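Local coordinates for glycosyl hydrolase family 2, TIM barrel domain protein (Faecalibacterium prausnitzii A2-165, PDB 6ED2), which acts as a gut bacterial beta-glucuronidase of glycosyl hydrolase family 2, probably removing glucuronic acid from glucuronide conjugates, at residues A[43-48]-A[70-75]; A[94-99]-A[155-160]; A[534-539]-A[559-564]. All blocks are in the same frame, centred on the assembly; numbering follows the deposited sequence.

How the contacts relate
Contacts 1 and 2 illustrate how neighbouring strand pairs share one sheet. Strands 38-51 and 92-101 are adjacent in it, the backbones of R47 and E96 are hydrogen-bonded, and the centres of the two contacts lie about 10 Å apart. Contact 2 is buried, yet adds a salt bridge and a water bridge to its backbone ladder. Contact 1 is only partly buried; one face meets a second subunit, and its side-chain chemistry is mainly that of methionine, proline and aromatic groups. Contact 3 belongs to the TIM barrel, its centre about 39 Å from that of contact 1. Also buried, it joins a loop to a helix, where a tyrosine hydroxyl taking one backbone N-H, with threonine and leucine packing, stands in place of a ladder.

Contact 1 of 3, residues A[43-48]-A[70-75]; sequences DGMWRF and SMPVPA
G44 and V73 exchange two backbone hydrogen bonds, and W46 and M71 exchange two more. The straightest runs from W46 N to M71 O (2.8 Å, N-H...O 164°). This antiparallel ladder joins strands 38-51 and 69-73 in the all-antiparallel sheet of the sugar-binding domain. Between the bonded pairs, P72 CA leans on G44 O in a CA-H...O contact of 3.4 Å. The backbone of G44 is twisted so that a CB there would collide with the carbonyl oxygen of D43, which makes glycine the natural residue.

On the face carrying W46, V73 CG2 sits above the five-membered ring of the indole, 3.6 Å from its centroid, a CH-pi contact. The indole N-H is meanwhile given to the carbonyl of L42. Exchanging W46 for an alanine would probably strip V73 of this aromatic cover and leave the L42 carbonyl without its indole donor. Farther along, F48 and M71 lie side by side, CB to CB 3.5 Å. The M71 sulfur stands above the phenyl face at 5.1 Å from the centroid, a distant Met-aromatic contact.

The other face looks toward a second subunit, whose M366 packs on M45 and S70; K338 of the same subunit hydrogen-bonds to the backbone carbonyl of S70. Here the M45 chain bends at chi2 (-60°) and again at chi3, curling its methyl back over the partner strand. M45 CE ends tightly against S70 CB, at 3.4 Å.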
ATOM      1  N   ASP A  43     -13.103  29.472 -19.480  1.00 23.93           N
ATOM      2  CA  ASP A  43     -12.917  28.467 -18.441  1.00 27.70           C
ATOM      3  C   ASP A  43     -13.040  29.120 -17.072  1.00 34.20           C
ATOM      4  O   ASP A  43     -12.736  30.301 -16.898  1.00 27.75           O
ATOM      5  CB  ASP A  43     -11.540  27.794 -18.567  1.00 25.45           C
ATOM      6  CG  ASP A  43     -11.366  27.051 -19.902  1.00 35.19           C
ATOM      7  OD1 ASP A  43     -12.383  26.877 -20.630  1.00 34.66           O
ATOM      8  OD2 ASP A  43     -10.217  26.653 -20.223  1.00 38.05           O
ATOM      9  N   GLY A  44     -13.477  28.346 -16.100  1.00 26.73           N
ATOM     10  CA  GLY A  44     -13.549  28.841 -14.758  1.00 23.46           C
ATOM     11  C   GLY A  44     -14.635  28.108 -14.013  1.00 28.56           C
ATOM     12  O   GLY A  44     -14.963  26.974 -14.345  1.00 27.06           O
ATOM     13  N   MET A  45     -15.164  28.765 -12.987  1.00 26.25           N
ATOM     14  CA  MET A  45     -16.284  28.210 -12.248  1.00 25.83           C
ATOM     15  C   MET A  45     -17.561  28.590 -12.978  1.00 29.36           C
ATOM     16  O   MET A  45     -17.820  29.776 -13.192  1.00 30.58           O
ATOM     17  CB  MET A  45     -16.323  28.713 -10.807  1.00 25.91           C
ATOM     18  CG  MET A  45     -15.185  28.236  -9.940  1.00 38.46           C
ATOM     19  SD  MET A  45     -15.072  26.430  -9.760  1.00 36.11           S
ATOM     20  CE  MET A  45     -16.715  25.986  -9.382  1.00 23.22           C
ATOM     21  N   TRP A  46     -18.340  27.589 -13.376  1.00 26.08           N
ATOM     22  CA  TRP A  46     -19.663  27.795 -13.940  1.00 27.60           C
ATOM     23  C   TRP A  46     -20.701  27.354 -12.919  1.00 25.04           C
ATOM     24  O   TRP A  46     -20.364  26.865 -11.840  1.00 29.80           O
ATOM     25  CB  TRP A  46     -19.838  27.015 -15.250  1.00 29.97           C
ATOM     26  CG  TRP A  46     -18.975  27.432 -16.429  1.00 27.50           C
ATOM     27  CD1 TRP A  46     -17.712  27.955 -16.395  1.00 27.16           C
ATOM     28  CD2 TRP A  46     -19.317  27.304 -17.816  1.00 24.98           C
ATOM     29  NE1 TRP A  46     -17.246  28.164 -17.679  1.00 26.60           N
ATOM     30  CE2 TRP A  46     -18.217  27.779 -18.568  1.00 26.36           C
ATOM     31  CE3 TRP A  46     -20.447  26.835 -18.495  1.00 28.03           C
ATOM     32  CZ2 TRP A  46     -18.216  27.803 -19.966  1.00 26.81           C
ATOM     33  CZ3 TRP A  46     -20.443  26.855 -19.900  1.00 27.62           C
ATOM     34  CH2 TRP A  46     -19.334  27.342 -20.611  1.00 27.28           C
ATOM     35  N   ARG A  47     -21.973  27.531 -13.265  1.00 27.45           N
ATOM     36  CA  ARG A  47     -23.079  26.953 -12.519  1.00 27.77           C
ATOM     37  C   ARG A  47     -23.528  25.661 -13.199  1.00 32.08           C
ATOM     38  O   ARG A  47     -23.312  25.449 -14.394  1.00 28.20           O
ATOM     39  CB  ARG A  47     -24.251  27.937 -12.413  1.00 28.81           C
ATOM     40  CG  ARG A  47     -23.896  29.332 -11.890  1.00 33.57           C
ATOM     41  CD  ARG A  47     -23.159  29.284 -10.550  1.00 34.02           C
ATOM     42  NE  ARG A  47     -23.945  28.620  -9.500  1.00 37.60           N
ATOM     43  CZ  ARG A  47     -23.501  28.406  -8.260  1.00 39.87           C
ATOM     44  NH1 ARG A  47     -22.275  28.802  -7.906  1.00 37.84           N
ATOM     45  NH2 ARG A  47     -24.276  27.787  -7.374  1.00 35.05           N
ATOM     46  N   PHE A  48     -24.174  24.800 -12.423  1.00 29.08           N
ATOM     47  CA  PHE A  48     -24.427  23.436 -12.849  1.00 26.06           C
ATOM     48  C   PHE A  48     -25.670  22.931 -12.143  1.00 30.06           C
ATOM     49  O   PHE A  48     -25.858  23.183 -10.953  1.00 31.47           O
ATOM     50  CB  PHE A  48     -23.213  22.537 -12.532  1.00 24.30           C
ATOM     51  CG  PHE A  48     -23.404  21.066 -12.867  1.00 28.66           C
ATOM     52  CD1 PHE A  48     -22.855  20.533 -14.024  1.00 27.12           C
ATOM     53  CD2 PHE A  48     -24.070  20.205 -11.991  1.00 27.70           C
ATOM     54  CE1 PHE A  48     -22.987  19.165 -14.329  1.00 25.23           C
ATOM     55  CE2 PHE A  48     -24.214  18.847 -12.290  1.00 27.87           C
ATOM     56  CZ  PHE A  48     -23.657  18.328 -13.464  1.00 28.44           C
ATOM     57  N   SER A  70     -21.801  25.164  -7.988  1.00 31.06           N
ATOM     58  CA  SER A  70     -20.633  25.626  -8.726  1.00 30.41           C
ATOM     59  C   SER A  70     -19.891  24.432  -9.309  1.00 29.51           C
ATOM     60  O   SER A  70     -19.780  23.381  -8.675  1.00 29.28           O
ATOM     61  CB  SER A  70     -19.707  26.434  -7.817  1.00 28.56           C
ATOM     62  OG  SER A  70     -19.150  25.586  -6.827  1.00 33.40           O
ATOM     63  N   MET A  71     -19.394  24.590 -10.522  1.00 28.06           N
ATOM     64  CA  MET A  71     -18.767  23.472 -11.207  1.00 25.32           C
ATOM     65  C   MET A  71     -17.619  24.003 -12.046  1.00 25.60           C
ATOM     66  O   MET A  71     -17.826  24.895 -12.872  1.00 25.35           O
ATOM     67  CB  MET A  71     -19.783  22.724 -12.078  1.00 28.75           C
ATOM     68  CG  MET A  71     -19.198  21.599 -12.921  1.00 22.58           C
ATOM     69  SD  MET A  71     -18.642  20.186 -11.925  1.00 31.32           S
ATOM     70  CE  MET A  71     -19.982  19.983 -10.743  1.00 26.17           C
ATOM     71  N   PRO A  72     -16.394  23.531 -11.830  1.00 24.54           N
ATOM     72  CA  PRO A  72     -15.276  24.005 -12.655  1.00 24.17           C
ATOM     73  C   PRO A  72     -15.384  23.463 -14.075  1.00 26.42           C
ATOM     74  O   PRO A  72     -15.792  22.321 -14.295  1.00 28.72           O
ATOM     75  CB  PRO A  72     -14.037  23.449 -11.939  1.00 21.89           C
ATOM     76  CG  PRO A  72     -14.547  22.224 -11.215  1.00 27.31           C
ATOM     77  CD  PRO A  72     -15.984  22.532 -10.828  1.00 22.29           C
ATOM     78  N   VAL A  73     -15.017  24.305 -15.033  1.00 24.24           N
ATOM     79  CA  VAL A  73     -14.918  23.965 -16.448  1.00 26.57           C
ATOM     80  C   VAL A  73     -13.508  24.354 -16.872  1.00 28.18           C
ATOM     81  O   VAL A  73     -13.085  25.487 -16.610  1.00 29.73           O
ATOM     82  CB  VAL A  73     -15.983  24.702 -17.274  1.00 30.73           C
ATOM     83  CG1 VAL A  73     -15.752  24.492 -18.760  1.00 28.36           C
ATOM     84  CG2 VAL A  73     -17.398  24.262 -16.867  1.00 25.22           C
ATOM     85  N   PRO A  74     -12.723  23.463 -17.490  1.00 26.19           N
ATOM     86  CA  PRO A  74     -13.025  22.088 -17.897  1.00 29.86           C
ATOM     87  C   PRO A  74     -12.851  21.041 -16.795  1.00 29.53           C
ATOM     88  O   PRO A  74     -11.883  21.089 -16.046  1.00 27.90           O
ATOM     89  CB  PRO A  74     -12.007  21.841 -19.021  1.00 25.19           C
ATOM     90  CG  PRO A  74     -10.794  22.633 -18.549  1.00 28.85           C
ATOM     91  CD  PRO A  74     -11.374  23.884 -17.926  1.00 22.67           C
ATOM     92  N   ALA A  75     -13.767  20.074 -16.751  1.00 31.17           N
ATOM     93  CA  ALA A  75     -13.649  18.885 -15.914  1.00 29.32           C
ATOM     94  C   ALA A  75     -14.810  17.963 -16.251  1.00 29.55           C
ATOM     95  O   ALA A  75     -15.849  18.409 -16.755  1.00 27.40           O
ATOM     96  CB  ALA A  75     -13.663  19.231 -14.411  1.00 23.66           C
TER

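Contact 2 of 3, residues A[94-99]-A[155-160]; sequences WYETSF and KLSVLA
E96 and K155 meet through side chains of contrasting shape. The glutamate is extended, with CG opposite the backbone N (chi1 -175°), whereas the lysine bends at chi2 and again at chi3, which brings its end across to the carboxylate. The resulting salt bridge is long, 3.4 Å from E96 OE2 to K155 NZ. The ammonium has a second carboxylate partner in D64 and also reaches the carbonyl of L63, so the charge of E96 is probably only part of what holds it.

The other carboxylate oxygen, E96 OE1, accepts a hydrogen bond from the backbone N-H of L65 and another from a water at 2.6 Å. That water also donates to S157 OG, at 2.7 Å, and so bridges the two strands; S157 OG is bonded in turn to the carbonyl of A62.

Beneath these groups runs the regular ladder of two antiparallel strands, 92-101 and 152-161, inside the sheet of the sugar-binding domain. Y95 pairs with V158 and T97 with L156, each through two backbone bonds, and V158 N to Y95 O is the shortest at 2.8 Å.

W94 lies over L159 on the same side as E96. L159 CB stands almost squarely above the six-membered ring, 3.9 Å from its centroid, while L159 CD1 reaches the pyrrole end at 3.7 Å from W94 NE1. The indole N-H itself goes to D51.

On the other face T97 CG2 touches L156 CD2. F99, whose ring carbon CG stands between the backbone N and carbonyl carbon (chi1 61°), turns its ring edge to L156, F99 CE2 lying 3.9 Å from L156 CB.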
ATOM      1  N   TRP A  94     -27.141  20.521 -16.820  1.00 30.62           N
ATOM      2  CA  TRP A  94     -27.010  21.879 -17.340  1.00 30.08           C
ATOM      3  C   TRP A  94     -25.765  22.571 -16.802  1.00 30.61           C
ATOM      4  O   TRP A  94     -25.455  22.491 -15.604  1.00 28.65           O
ATOM      5  CB  TRP A  94     -28.232  22.731 -16.978  1.00 30.25           C
ATOM      6  CG  TRP A  94     -29.541  22.308 -17.589  1.00 29.86           C
ATOM      7  CD1 TRP A  94     -30.305  21.246 -17.229  1.00 30.52           C
ATOM      8  CD2 TRP A  94     -30.253  22.983 -18.632  1.00 26.63           C
ATOM      9  NE1 TRP A  94     -31.454  21.207 -17.988  1.00 32.26           N
ATOM     10  CE2 TRP A  94     -31.442  22.263 -18.861  1.00 34.46           C
ATOM     11  CE3 TRP A  94     -29.996  24.125 -19.400  1.00 28.28           C
ATOM     12  CZ2 TRP A  94     -32.374  22.642 -19.835  1.00 32.95           C
ATOM     13  CZ3 TRP A  94     -30.916  24.507 -20.353  1.00 32.51           C
ATOM     14  CH2 TRP A  94     -32.092  23.767 -20.565  1.00 34.54           C
ATOM     15  N   TYR A  95     -25.073  23.264 -17.697  1.00 25.67           N
ATOM     16  CA  TYR A  95     -24.013  24.198 -17.368  1.00 28.90           C
ATOM     17  C   TYR A  95     -24.476  25.606 -17.724  1.00 34.55           C
ATOM     18  O   TYR A  95     -25.219  25.803 -18.692  1.00 35.14           O
ATOM     19  CB  TYR A  95     -22.732  23.880 -18.137  1.00 27.23           C
ATOM     20  CG  TYR A  95     -21.921  22.725 -17.611  1.00 31.23           C
ATOM     21  CD1 TYR A  95     -20.753  22.952 -16.893  1.00 26.89           C
ATOM     22  CD2 TYR A  95     -22.293  21.403 -17.863  1.00 28.28           C
ATOM     23  CE1 TYR A  95     -19.988  21.908 -16.421  1.00 28.23           C
ATOM     24  CE2 TYR A  95     -21.526  20.335 -17.383  1.00 25.91           C
ATOM     25  CZ  TYR A  95     -20.379  20.598 -16.659  1.00 29.98           C
ATOM     26  OH  TYR A  95     -19.602  19.563 -16.172  1.00 29.34           O
ATOM     27  N   GLU A  96     -24.041  26.587 -16.940  1.00 32.35           N
ATOM     28  CA  GLU A  96     -24.472  27.961 -17.163  1.00 30.68           C
ATOM     29  C   GLU A  96     -23.349  28.905 -16.763  1.00 32.65           C
ATOM     30  O   GLU A  96     -22.710  28.712 -15.726  1.00 37.39           O
ATOM     31  CB  GLU A  96     -25.741  28.287 -16.373  1.00 32.24           C
ATOM     32  CG  GLU A  96     -26.317  29.677 -16.646  1.00 44.53           C
ATOM     33  CD  GLU A  96     -27.271  30.159 -15.552  1.00 42.76           C
ATOM     34  OE1 GLU A  96     -28.392  29.623 -15.436  1.00 45.29           O
ATOM     35  OE2 GLU A  96     -26.895  31.082 -14.800  1.00 59.28           O
ATOM     36  N   THR A  97     -23.096  29.905 -17.597  1.00 32.92           N
ATOM     37  CA  THR A  97     -22.195  30.979 -17.219  1.00 32.03           C
ATOM     38  C   THR A  97     -22.644  32.247 -17.929  1.00 34.98           C
ATOM     39  O   THR A  97     -23.697  32.283 -18.568  1.00 35.23           O
ATOM     40  CB  THR A  97     -20.736  30.610 -17.508  1.00 31.10           C
ATOM     41  OG1 THR A  97     -19.888  31.634 -16.987  1.00 32.42           O
ATOM     42  CG2 THR A  97     -20.470  30.438 -19.012  1.00 28.59           C
ATOM     43  N   SER A  98     -21.859  33.304 -17.776  1.00 35.61           N
ATOM     44  CA  SER A  98     -22.143  34.598 -18.373  1.00 35.55           C
ATOM     45  C   SER A  98     -20.892  35.060 -19.078  1.00 33.21           C
ATOM     46  O   SER A  98     -19.779  34.774 -18.635  1.00 37.86           O
ATOM     47  CB  SER A  98     -22.547  35.668 -17.337  1.00 30.23           C
ATOM     48  OG  SER A  98     -23.746  35.295 -16.691  1.00 51.14           O
ATOM     49  N   PHE A  99     -21.072  35.773 -20.177  1.00 27.69           N
ATOM     50  CA  PHE A  99     -19.918  36.311 -20.869  1.00 27.97           C
ATOM     51  C   PHE A  99     -20.262  37.700 -21.359  1.00 33.04           C
ATOM     52  O   PHE A  99     -21.421  38.016 -21.655  1.00 32.10           O
ATOM     53  CB  PHE A  99     -19.451  35.421 -22.037  1.00 30.74           C
ATOM     54  CG  PHE A  99     -20.475  35.230 -23.129  1.00 26.59           C
ATOM     55  CD1 PHE A  99     -20.462  36.032 -24.265  1.00 29.04           C
ATOM     56  CD2 PHE A  99     -21.432  34.229 -23.039  1.00 30.60           C
ATOM     57  CE1 PHE A  99     -21.402  35.842 -25.290  1.00 29.70           C
ATOM     58  CE2 PHE A  99     -22.372  34.034 -24.064  1.00 29.29           C
ATOM     59  CZ  PHE A  99     -22.358  34.845 -25.178  1.00 27.21           C
ATOM     60  N   LYS A 155     -26.088  35.384 -21.230  1.00 30.52           N
ATOM     61  CA  LYS A 155     -26.221  34.103 -20.553  1.00 30.82           C
ATOM     62  C   LYS A 155     -25.914  32.958 -21.516  1.00 33.67           C
ATOM     63  O   LYS A 155     -26.487  32.877 -22.608  1.00 33.67           O
ATOM     64  CB  LYS A 155     -27.618  33.930 -19.967  1.00 32.09           C
ATOM     65  CG  LYS A 155     -27.782  32.577 -19.299  1.00 39.31           C
ATOM     66  CD  LYS A 155     -28.743  32.641 -18.138  1.00 46.03           C
ATOM     67  CE  LYS A 155     -28.111  33.331 -16.953  1.00 50.79           C
ATOM     68  NZ  LYS A 155     -29.111  33.466 -15.859  1.00 56.52           N
ATOM     69  N   LEU A 156     -25.000  32.082 -21.110  1.00 32.39           N
ATOM     70  CA  LEU A 156     -24.656  30.880 -21.854  1.00 28.73           C
ATOM     71  C   LEU A 156     -25.156  29.689 -21.060  1.00 33.18           C
ATOM     72  O   LEU A 156     -24.689  29.454 -19.939  1.00 30.41           O
ATOM     73  CB  LEU A 156     -23.151  30.785 -22.073  1.00 32.09           C
ATOM     74  CG  LEU A 156     -22.597  29.490 -22.646  1.00 32.34           C
ATOM     75  CD1 LEU A 156     -23.337  29.109 -23.943  1.00 32.01           C
ATOM     76  CD2 LEU A 156     -21.107  29.686 -22.885  1.00 26.26           C
ATOM     77  N   SER A 157     -26.106  28.950 -21.629  1.00 29.07           N
ATOM     78  CA  SER A 157     -26.632  27.739 -21.011  1.00 32.98           C
ATOM     79  C   SER A 157     -26.376  26.554 -21.926  1.00 31.87           C
ATOM     80  O   SER A 157     -26.647  26.624 -23.128  1.00 30.59           O
ATOM     81  CB  SER A 157     -28.130  27.854 -20.728  1.00 27.89           C
ATOM     82  OG  SER A 157     -28.414  29.103 -20.136  1.00 39.53           O
ATOM     83  N   VAL A 158     -25.873  25.464 -21.359  1.00 31.47           N
ATOM     84  CA  VAL A 158     -25.608  24.250 -22.114  1.00 28.75           C
ATOM     85  C   VAL A 158     -26.426  23.128 -21.498  1.00 29.01           C
ATOM     86  O   VAL A 158     -26.255  22.795 -20.319  1.00 27.20           O
ATOM     87  CB  VAL A 158     -24.112  23.900 -22.147  1.00 27.58           C
ATOM     88  CG1 VAL A 158     -23.881  22.611 -22.943  1.00 27.28           C
ATOM     89  CG2 VAL A 158     -23.314  25.042 -22.754  1.00 25.20           C
ATOM     90  N   LEU A 159     -27.326  22.557 -22.295  1.00 29.04           N
ATOM     91  CA  LEU A 159     -28.045  21.347 -21.923  1.00 30.64           C
ATOM     92  C   LEU A 159     -27.265  20.176 -22.505  1.00 35.28           C
ATOM     93  O   LEU A 159     -27.198  20.006 -23.729  1.00 31.21           O
ATOM     94  CB  LEU A 159     -29.480  21.382 -22.438  1.00 26.96           C
ATOM     95  CG  LEU A 159     -30.227  20.052 -22.402  1.00 30.37           C
ATOM     96  CD1 LEU A 159     -30.199  19.442 -21.005  1.00 34.21           C
ATOM     97  CD2 LEU A 159     -31.668  20.239 -22.893  1.00 26.02           C
ATOM     98  N   ALA A 160     -26.642  19.393 -21.632  1.00 30.51           N
ATOM     99  CA  ALA A 160     -25.847  18.254 -22.048  1.00 25.56           C
ATOM    100  C   ALA A 160     -26.514  16.966 -21.580  1.00 27.32           C
ATOM    101  O   ALA A 160     -27.413  16.971 -20.733  1.00 28.55           O
ATOM    102  CB  ALA A 160     -24.411  18.368 -21.509  1.00 24.87           C
TER
HETATM  103  O   HOH W   1     -29.189  28.516 -17.616  1.00 41.68           O

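Contact 3 of 3, residues A[534-539]-A[559-564]; sequences TEYGTD and EYLEMT
Y560 is the first residue of helix segment 559-564 to meet the loop, and it does so by reaching across to G537. Its CG lies opposite the backbone N (chi1 162°), which sends the ring away from the helix until its hydroxyl accepts the backbone N-H of G537, 3.0 Å from N to OH. The bond is moderately bent, at 147°. Both ring faces are occupied: T538 CG2 sits over one, 3.7 Å from the centroid, in a CH-pi contact, and T564 OG1 stands over the centre of the opposite one. The ring is thus clasped between two threonines, with its hydroxyl fixed at the far end. The polar group of T538 is engaged by Q557.

One residue on, L561 sends CD2 to the ring of Y536, 3.8 Å from CE1, and the two side chains cross at about a right angle. The same methyl also lies at the edge of the Y560 ring.

T564, a turn after Y560, divides its branches. OG1 donates to Y560 O at 2.7 Å, from above the carbonyl plane, so that this oxygen serves both the hydroxyl and the helical N-H of T564. CG2 turns to the loop and meets Y536 CD1 at 3.6 Å. The hydroxyl of Y536 is bonded to H565.

The contact belongs to a beta-alpha-beta unit of the TIM barrel, in which strand 531-535 leads through this loop and helix 554-570 to the parallel strand 574-580. Helix 610-621 packs on L561, and helix 508-525 on M563 and T564.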
ATOM      1  N   THR A 534      -1.407  -2.936 -30.224  1.00 26.89           N
ATOM      2  CA  THR A 534      -1.956  -1.734 -29.632  1.00 31.68           C
ATOM      3  C   THR A 534      -2.456  -1.951 -28.212  1.00 31.55           C
ATOM      4  O   THR A 534      -2.752  -0.967 -27.526  1.00 30.70           O
ATOM      5  CB  THR A 534      -3.094  -1.186 -30.510  1.00 30.49           C
ATOM      6  OG1 THR A 534      -3.882  -2.280 -30.997  1.00 26.81           O
ATOM      7  CG2 THR A 534      -2.519  -0.407 -31.686  1.00 24.30           C
ATOM      8  N   GLU A 535      -2.578  -3.199 -27.759  1.00 29.82           N
ATOM      9  CA  GLU A 535      -2.820  -3.475 -26.346  1.00 28.02           C
ATOM     10  C   GLU A 535      -2.173  -4.794 -25.970  1.00 30.85           C
ATOM     11  O   GLU A 535      -2.110  -5.729 -26.778  1.00 28.43           O
ATOM     12  CB  GLU A 535      -4.311  -3.545 -25.986  1.00 29.32           C
ATOM     13  CG  GLU A 535      -5.021  -2.235 -26.168  1.00 30.72           C
ATOM     14  CD  GLU A 535      -6.397  -2.235 -25.607  1.00 33.58           C
ATOM     15  OE1 GLU A 535      -6.685  -3.101 -24.743  1.00 33.55           O
ATOM     16  OE2 GLU A 535      -7.182  -1.353 -26.025  1.00 36.26           O
ATOM     17  N   TYR A 536      -1.729  -4.853 -24.717  1.00 24.99           N
ATOM     18  CA  TYR A 536      -1.213  -6.010 -24.001  1.00 26.74           C
ATOM     19  C   TYR A 536      -0.746  -5.513 -22.635  1.00 32.57           C
ATOM     20  O   TYR A 536      -0.456  -4.322 -22.456  1.00 24.28           O
ATOM     21  CB  TYR A 536      -0.082  -6.708 -24.761  1.00 28.17           C
ATOM     22  CG  TYR A 536       1.217  -5.930 -24.921  1.00 26.85           C
ATOM     23  CD1 TYR A 536       2.342  -6.271 -24.169  1.00 26.88           C
ATOM     24  CD2 TYR A 536       1.333  -4.887 -25.830  1.00 22.11           C
ATOM     25  CE1 TYR A 536       3.536  -5.594 -24.312  1.00 24.97           C
ATOM     26  CE2 TYR A 536       2.537  -4.207 -25.998  1.00 20.63           C
ATOM     27  CZ  TYR A 536       3.637  -4.566 -25.234  1.00 27.91           C
ATOM     28  OH  TYR A 536       4.845  -3.903 -25.376  1.00 28.12           O
ATOM     29  N   GLY A 537      -0.735  -6.424 -21.662  1.00 27.20           N
ATOM     30  CA  GLY A 537      -0.377  -6.067 -20.304  1.00 29.60           C
ATOM     31  C   GLY A 537      -1.153  -6.830 -19.244  1.00 34.56           C
ATOM     32  O   GLY A 537      -2.030  -7.644 -19.559  1.00 28.25           O
ATOM     33  N   THR A 538      -0.832  -6.590 -17.974  1.00 27.84           N
ATOM     34  CA  THR A 538      -1.516  -7.250 -16.876  1.00 26.31           C
ATOM     35  C   THR A 538      -1.798  -6.215 -15.804  1.00 31.67           C
ATOM     36  O   THR A 538      -1.034  -5.261 -15.623  1.00 27.31           O
ATOM     37  CB  THR A 538      -0.703  -8.410 -16.245  1.00 29.57           C
ATOM     38  OG1 THR A 538       0.398  -7.891 -15.481  1.00 26.95           O
ATOM     39  CG2 THR A 538      -0.195  -9.379 -17.292  1.00 29.71           C
ATOM     40  N   ASP A 539      -2.900  -6.413 -15.095  1.00 28.94           N
ATOM     41  CA  ASP A 539      -3.158  -5.595 -13.932  1.00 28.33           C
ATOM     42  C   ASP A 539      -2.108  -5.929 -12.882  1.00 31.52           C
ATOM     43  O   ASP A 539      -1.818  -7.105 -12.630  1.00 29.72           O
ATOM     44  CB  ASP A 539      -4.566  -5.854 -13.395  1.00 28.41           C
ATOM     45  CG  ASP A 539      -5.650  -5.300 -14.295  1.00 29.67           C
ATOM     46  OD1 ASP A 539      -6.160  -4.189 -14.031  1.00 32.40           O
ATOM     47  OD2 ASP A 539      -6.015  -5.985 -15.267  1.00 34.51           O
ATOM     48  N   GLU A 559       7.378 -10.805 -15.920  1.00 28.46           N
ATOM     49  CA  GLU A 559       7.513 -12.097 -16.592  1.00 29.33           C
ATOM     50  C   GLU A 559       6.656 -12.141 -17.845  1.00 27.46           C
ATOM     51  O   GLU A 559       7.100 -12.619 -18.896  1.00 24.80           O
ATOM     52  CB  GLU A 559       7.123 -13.241 -15.644  1.00 23.39           C
ATOM     53  CG  GLU A 559       8.194 -13.577 -14.623  1.00 27.16           C
ATOM     54  CD  GLU A 559       7.638 -14.193 -13.343  1.00 33.67           C
ATOM     55  OE1 GLU A 559       6.515 -14.750 -13.371  1.00 32.98           O
ATOM     56  OE2 GLU A 559       8.320 -14.077 -12.293  1.00 36.88           O
ATOM     57  N   TYR A 560       5.431 -11.629 -17.744  1.00 27.07           N
ATOM     58  CA  TYR A 560       4.526 -11.593 -18.886  1.00 26.84           C
ATOM     59  C   TYR A 560       5.089 -10.713 -19.991  1.00 29.41           C
ATOM     60  O   TYR A 560       5.045 -11.083 -21.171  1.00 28.87           O
ATOM     61  CB  TYR A 560       3.156 -11.095 -18.417  1.00 23.96           C
ATOM     62  CG  TYR A 560       2.246 -10.596 -19.502  1.00 32.09           C
ATOM     63  CD1 TYR A 560       1.216 -11.407 -19.993  1.00 30.44           C
ATOM     64  CD2 TYR A 560       2.385  -9.306 -20.027  1.00 26.07           C
ATOM     65  CE1 TYR A 560       0.363 -10.957 -20.977  1.00 28.33           C
ATOM     66  CE2 TYR A 560       1.539  -8.849 -21.039  1.00 31.90           C
ATOM     67  CZ  TYR A 560       0.526  -9.685 -21.506  1.00 32.09           C
ATOM     68  OH  TYR A 560      -0.335  -9.252 -22.490  1.00 28.72           O
ATOM     69  N   LEU A 561       5.642  -9.550 -19.626  1.00 27.18           N
ATOM     70  CA  LEU A 561       6.181  -8.643 -20.635  1.00 28.24           C
ATOM     71  C   LEU A 561       7.371  -9.265 -21.353  1.00 28.54           C
ATOM     72  O   LEU A 561       7.507  -9.121 -22.573  1.00 25.67           O
ATOM     73  CB  LEU A 561       6.579  -7.307 -20.001  1.00 24.89           C
ATOM     74  CG  LEU A 561       5.423  -6.445 -19.481  1.00 27.58           C
ATOM     75  CD1 LEU A 561       5.915  -5.200 -18.691  1.00 20.17           C
ATOM     76  CD2 LEU A 561       4.515  -6.032 -20.638  1.00 26.09           C
ATOM     77  N   GLU A 562       8.244  -9.953 -20.614  1.00 28.56           N
ATOM     78  CA  GLU A 562       9.405 -10.567 -21.241  1.00 30.43           C
ATOM     79  C   GLU A 562       8.981 -11.664 -22.204  1.00 30.32           C
ATOM     80  O   GLU A 562       9.533 -11.784 -23.304  1.00 29.36           O
ATOM     81  CB  GLU A 562      10.351 -11.119 -20.176  1.00 32.35           C
ATOM     82  CG  GLU A 562      11.003 -10.017 -19.331  1.00 47.12           C
ATOM     83  CD  GLU A 562      12.214 -10.491 -18.547  1.00 51.59           C
ATOM     84  OE1 GLU A 562      12.561 -11.693 -18.644  1.00 58.81           O
ATOM     85  OE2 GLU A 562      12.822  -9.653 -17.841  1.00 61.64           O
ATOM     86  N   MET A 563       8.004 -12.481 -21.804  1.00 26.67           N
ATOM     87  CA  MET A 563       7.490 -13.491 -22.723  1.00 34.32           C
ATOM     88  C   MET A 563       6.869 -12.831 -23.945  1.00 33.10           C
ATOM     89  O   MET A 563       7.192 -13.184 -25.090  1.00 29.35           O
ATOM     90  CB  MET A 563       6.477 -14.385 -22.015  1.00 26.11           C
ATOM     91  CG  MET A 563       5.921 -15.481 -22.921  1.00 36.03           C
ATOM     92  SD  MET A 563       4.505 -14.946 -23.927  1.00 34.32           S
ATOM     93  CE  MET A 563       3.221 -14.799 -22.704  1.00 30.98           C
ATOM     94  N   THR A 564       5.995 -11.841 -23.710  1.00 28.65           N
ATOM     95  CA  THR A 564       5.294 -11.166 -24.795  1.00 27.10           C
ATOM     96  C   THR A 564       6.274 -10.550 -25.787  1.00 30.15           C
ATOM     97  O   THR A 564       6.121 -10.710 -27.006  1.00 30.14           O
ATOM     98  CB  THR A 564       4.347 -10.110 -24.208  1.00 30.06           C
ATOM     99  OG1 THR A 564       3.444 -10.743 -23.293  1.00 27.18           O
ATOM    100  CG2 THR A 564       3.507  -9.431 -25.302  1.00 28.92           C
TER